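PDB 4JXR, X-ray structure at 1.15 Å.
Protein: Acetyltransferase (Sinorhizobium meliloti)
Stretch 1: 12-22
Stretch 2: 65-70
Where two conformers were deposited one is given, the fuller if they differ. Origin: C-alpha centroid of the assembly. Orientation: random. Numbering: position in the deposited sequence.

Stretch 1 12-22: ADLRSITEIYR
Stretch 2 65-70: AVIGYA

Ala 12 and Asp 13 belong to a 3-10 segment that begins earlier in the chain; the helix that follows runs on past Arg 22. Helical phi/psi values stay near -62/-43. Backbone hydrogen bonds link each N from Ile 17 to Arg 22 to the O four residues earlier; Ile 17 N to Asp 13 O, for example, is 3.0 Å. Residues 66-70 form a strand that also continues. Ile 67 breaks its extended course with phi/psi -121/-3; Gly 68 (-168/167), Tyr 69 (-153/164) and Ala 70 are nearly fully extended.

The axes approach to 8.3 Å, with 66° between their N-to-C directions. In the register, Ser 16 CA is 6.2 Å from Val 66 CA. Ile 17 CA is 6.8 Å from Tyr 69 CA. Ile 20 CA is 7.0 Å from Gly 68 CA. The contact buries 409 Å², and no direct hydrogen bond crosses it. Packing does most of the work.

Tyr 69 is the most covered residue. Its CB points toward the helix, and chi1 72° (p) with chi2 -87° carries the ring to Ile 17, Ile 20 and Tyr 21. Ile 17 points its CB sideways, yet chi1 -73° (m) places CG2 over one ring face, 3.8 Å from the Tyr 69 ring centroid and 12° off the normal, a CH-pi contact. Its chi2 is 163° (t). Ile 20 CG2 lies 3.9 Å from Tyr 69 CE1. Tyr 21 CB sits at the edge of the same ring, 4.3 Å from Tyr 69 CZ. Tyr 21 has chi1 -169° (t) and chi2 60°; Tyr 21 CD1 is 3.2 Å from Tyr 69 OH. Its own hydroxyl is hydrogen-bonded elsewhere in the structure.

Ile 20 points toward the strand. Its m, t rotamer (-66°, 164°) extends Ile 20 CD1 to 4.0 Å from Val 66 CG1 and 3.7 Å from Gly 68 N. Gly 68 leaves only backbone here, and a CB would point away from the helix. Ile 67 also points its CB away, while Ile 67 C is 3.7 Å from Ile 20 CD1.

Val 66 points toward the helix with chi1 170° (t). Val 66 CB is 3.8 Å from Ser 16 CB, a close approach that suits the small serine. Val 66 CG2 is 3.5 Å from Asp 13 OD1. Asp 13 adopts chi1 -61° (m), and its carboxylate is satisfied by hydrogen bonds outside this contact. Ser 16 is also m at -64°, and Ser 16 OG is 3.0 Å from water 1. That water accepts from Val 66 N at 2.9 Å, bridging helix and strand.

Thr 18 points away from the strand; Thr 18 OG1 donates to Leu 14 O at 2.7 Å, within the helix.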

# COMPACT_ATOMS: atom_id res chain seq x y z
N ALA A 12 16.29 1.66 23.61
CA ALA A 12 15.80 1.35 24.93
C ALA A 12 14.30 1.47 25.08
O ALA A 12 13.76 0.99 26.06
CB ALA A 12 16.48 2.22 25.97
N ASP A 13 13.59 2.05 24.06
CA ASP A 13 12.14 2.14 24.11
C ASP A 13 11.43 0.95 23.49
O ASP A 13 10.21 0.89 23.55
CB ASP A 13 11.71 3.40 23.36
CG ASP A 13 12.24 4.67 23.94
OD1 ASP A 13 12.33 4.78 25.21
OD2 ASP A 13 12.56 5.60 23.17
N LEU A 14 12.18 0.03 22.88
CA LEU A 14 11.54 -1.02 22.09
C LEU A 14 10.65 -1.96 22.89
O LEU A 14 9.66 -2.46 22.35
CB LEU A 14 12.56 -1.79 21.22
CG LEU A 14 12.65 -1.46 19.72
CD1 LEU A 14 11.34 -1.71 18.96
CD2 LEU A 14 13.04 0.00 19.70
N ARG A 15 11.03 -2.25 24.14
CA ARG A 15 10.18 -3.12 24.93
C ARG A 15 8.77 -2.54 25.12
O ARG A 15 7.75 -3.21 24.93
CB ARG A 15 10.86 -3.43 26.26
CG ARG A 15 10.11 -4.46 27.06
CD ARG A 15 10.99 -4.99 28.18
NE ARG A 15 10.42 -6.14 28.84
CZ ARG A 15 9.78 -6.06 30.00
NH1 ARG A 15 9.72 -4.93 30.66
NH2 ARG A 15 9.26 -7.16 30.51
N SER A 16 8.73 -1.25 25.49
CA SER A 16 7.47 -0.56 25.66
C SER A 16 6.70 -0.41 24.34
O SER A 16 5.48 -0.63 24.32
CB SER A 16 7.70 0.82 26.24
OG SER A 16 8.26 0.79 27.57
N ILE A 17 7.40 -0.07 23.27
CA ILE A 17 6.77 0.03 21.96
C ILE A 17 6.13 -1.30 21.57
O ILE A 17 4.98 -1.37 21.09
CB ILE A 17 7.80 0.48 20.93
CG1 ILE A 17 8.14 1.96 21.10
CG2 ILE A 17 7.34 0.18 19.50
CD1 ILE A 17 9.39 2.39 20.42
N THR A 18 6.85 -2.40 21.81
CA THR A 18 6.38 -3.72 21.47
C THR A 18 5.11 -4.05 22.23
O THR A 18 4.18 -4.63 21.70
CB THR A 18 7.50 -4.75 21.67
OG1 THR A 18 8.60 -4.44 20.82
CG2 THR A 18 7.03 -6.15 21.35
N GLU A 19 5.14 -3.72 23.52
CA GLU A 19 3.93 -3.98 24.34
C GLU A 19 2.60 -3.17 23.96
O GLU A 19 1.45 -3.65 23.87
CB GLU A 19 4.19 -3.78 25.83
CG GLU A 19 2.93 -4.12 26.67
CD GLU A 19 2.27 -5.46 26.28
OE1 GLU A 19 1.01 -5.54 26.02
OE2 GLU A 19 3.02 -6.46 26.26
N ILE A 20 2.89 -1.90 23.59
CA ILE A 20 1.83 -1.05 23.09
C ILE A 20 1.26 -1.63 21.81
O ILE A 20 0.05 -1.73 21.63
CB ILE A 20 2.29 0.40 22.91
CG1 ILE A 20 2.61 1.02 24.26
CG2 ILE A 20 1.29 1.24 22.18
CD1 ILE A 20 3.42 2.30 24.19
N TYR A 21 2.15 -1.98 20.89
CA TYR A 21 1.69 -2.53 19.63
C TYR A 21 0.98 -3.87 19.84
O TYR A 21 -0.03 -4.13 19.20
CB TYR A 21 2.85 -2.68 18.64
CG TYR A 21 2.40 -3.00 17.23
CD1 TYR A 21 1.57 -2.14 16.52
CD2 TYR A 21 2.80 -4.17 16.60
CE1 TYR A 21 1.15 -2.44 15.24
CE2 TYR A 21 2.39 -4.48 15.32
CZ TYR A 21 1.56 -3.60 14.64
OH TYR A 21 1.14 -3.88 13.36
N ARG A 22 1.51 -4.71 20.73
CA ARG A 22 0.86 -5.99 21.01
C ARG A 22 -0.62 -5.79 21.40
O ARG A 22 -1.52 -6.50 20.92
CB ARG A 22 1.61 -6.71 22.13
CG ARG A 22 0.92 -7.99 22.62
CD ARG A 22 1.74 -8.73 23.69
NE ARG A 22 1.18 -10.07 23.91
CZ ARG A 22 1.56 -11.18 23.28
NH1 ARG A 22 2.58 -11.15 22.41
NH2 ARG A 22 0.94 -12.31 23.54
N ALA A 65 7.99 7.21 31.42
CA ALA A 65 7.68 5.94 30.79
C ALA A 65 7.00 6.19 29.43
O ALA A 65 6.18 7.09 29.29
CB ALA A 65 6.73 5.11 31.63
N VAL A 66 7.31 5.33 28.46
CA VAL A 66 6.69 5.43 27.13
C VAL A 66 5.27 4.97 27.20
O VAL A 66 5.00 3.83 27.61
CB VAL A 66 7.49 4.58 26.14
CG1 VAL A 66 6.75 4.44 24.83
CG2 VAL A 66 8.88 5.17 25.94
N ILE A 67 4.33 5.82 26.77
CA ILE A 67 2.90 5.51 26.77
C ILE A 67 2.26 5.57 25.39
O ILE A 67 1.09 5.28 25.25
CB ILE A 67 2.14 6.39 27.80
CG1 ILE A 67 2.32 7.86 27.49
CG2 ILE A 67 2.63 6.04 29.22
CD1 ILE A 67 1.47 8.78 28.30
N GLY A 68 3.03 5.95 24.37
CA GLY A 68 2.56 5.94 23.01
C GLY A 68 3.74 6.15 22.10
O GLY A 68 4.81 6.55 22.54
N TYR A 69 3.54 5.89 20.79
CA TYR A 69 4.62 6.12 19.83
C TYR A 69 4.00 6.41 18.48
O TYR A 69 2.82 6.14 18.24
CB TYR A 69 5.60 4.95 19.78
CG TYR A 69 5.07 3.70 19.12
CD1 TYR A 69 4.36 2.73 19.86
CD2 TYR A 69 5.27 3.44 17.80
CE1 TYR A 69 3.89 1.61 19.27
CE2 TYR A 69 4.78 2.32 17.21
CZ TYR A 69 4.10 1.37 17.93
OH TYR A 69 3.59 0.23 17.39
N ALA A 70 4.82 6.95 17.60
CA ALA A 70 4.37 7.26 16.25
C ALA A 70 5.57 7.32 15.34
O ALA A 70 6.67 7.67 15.76
CB ALA A 70 3.65 8.59 16.21
O HOH W 1 9.33 3.29 28.92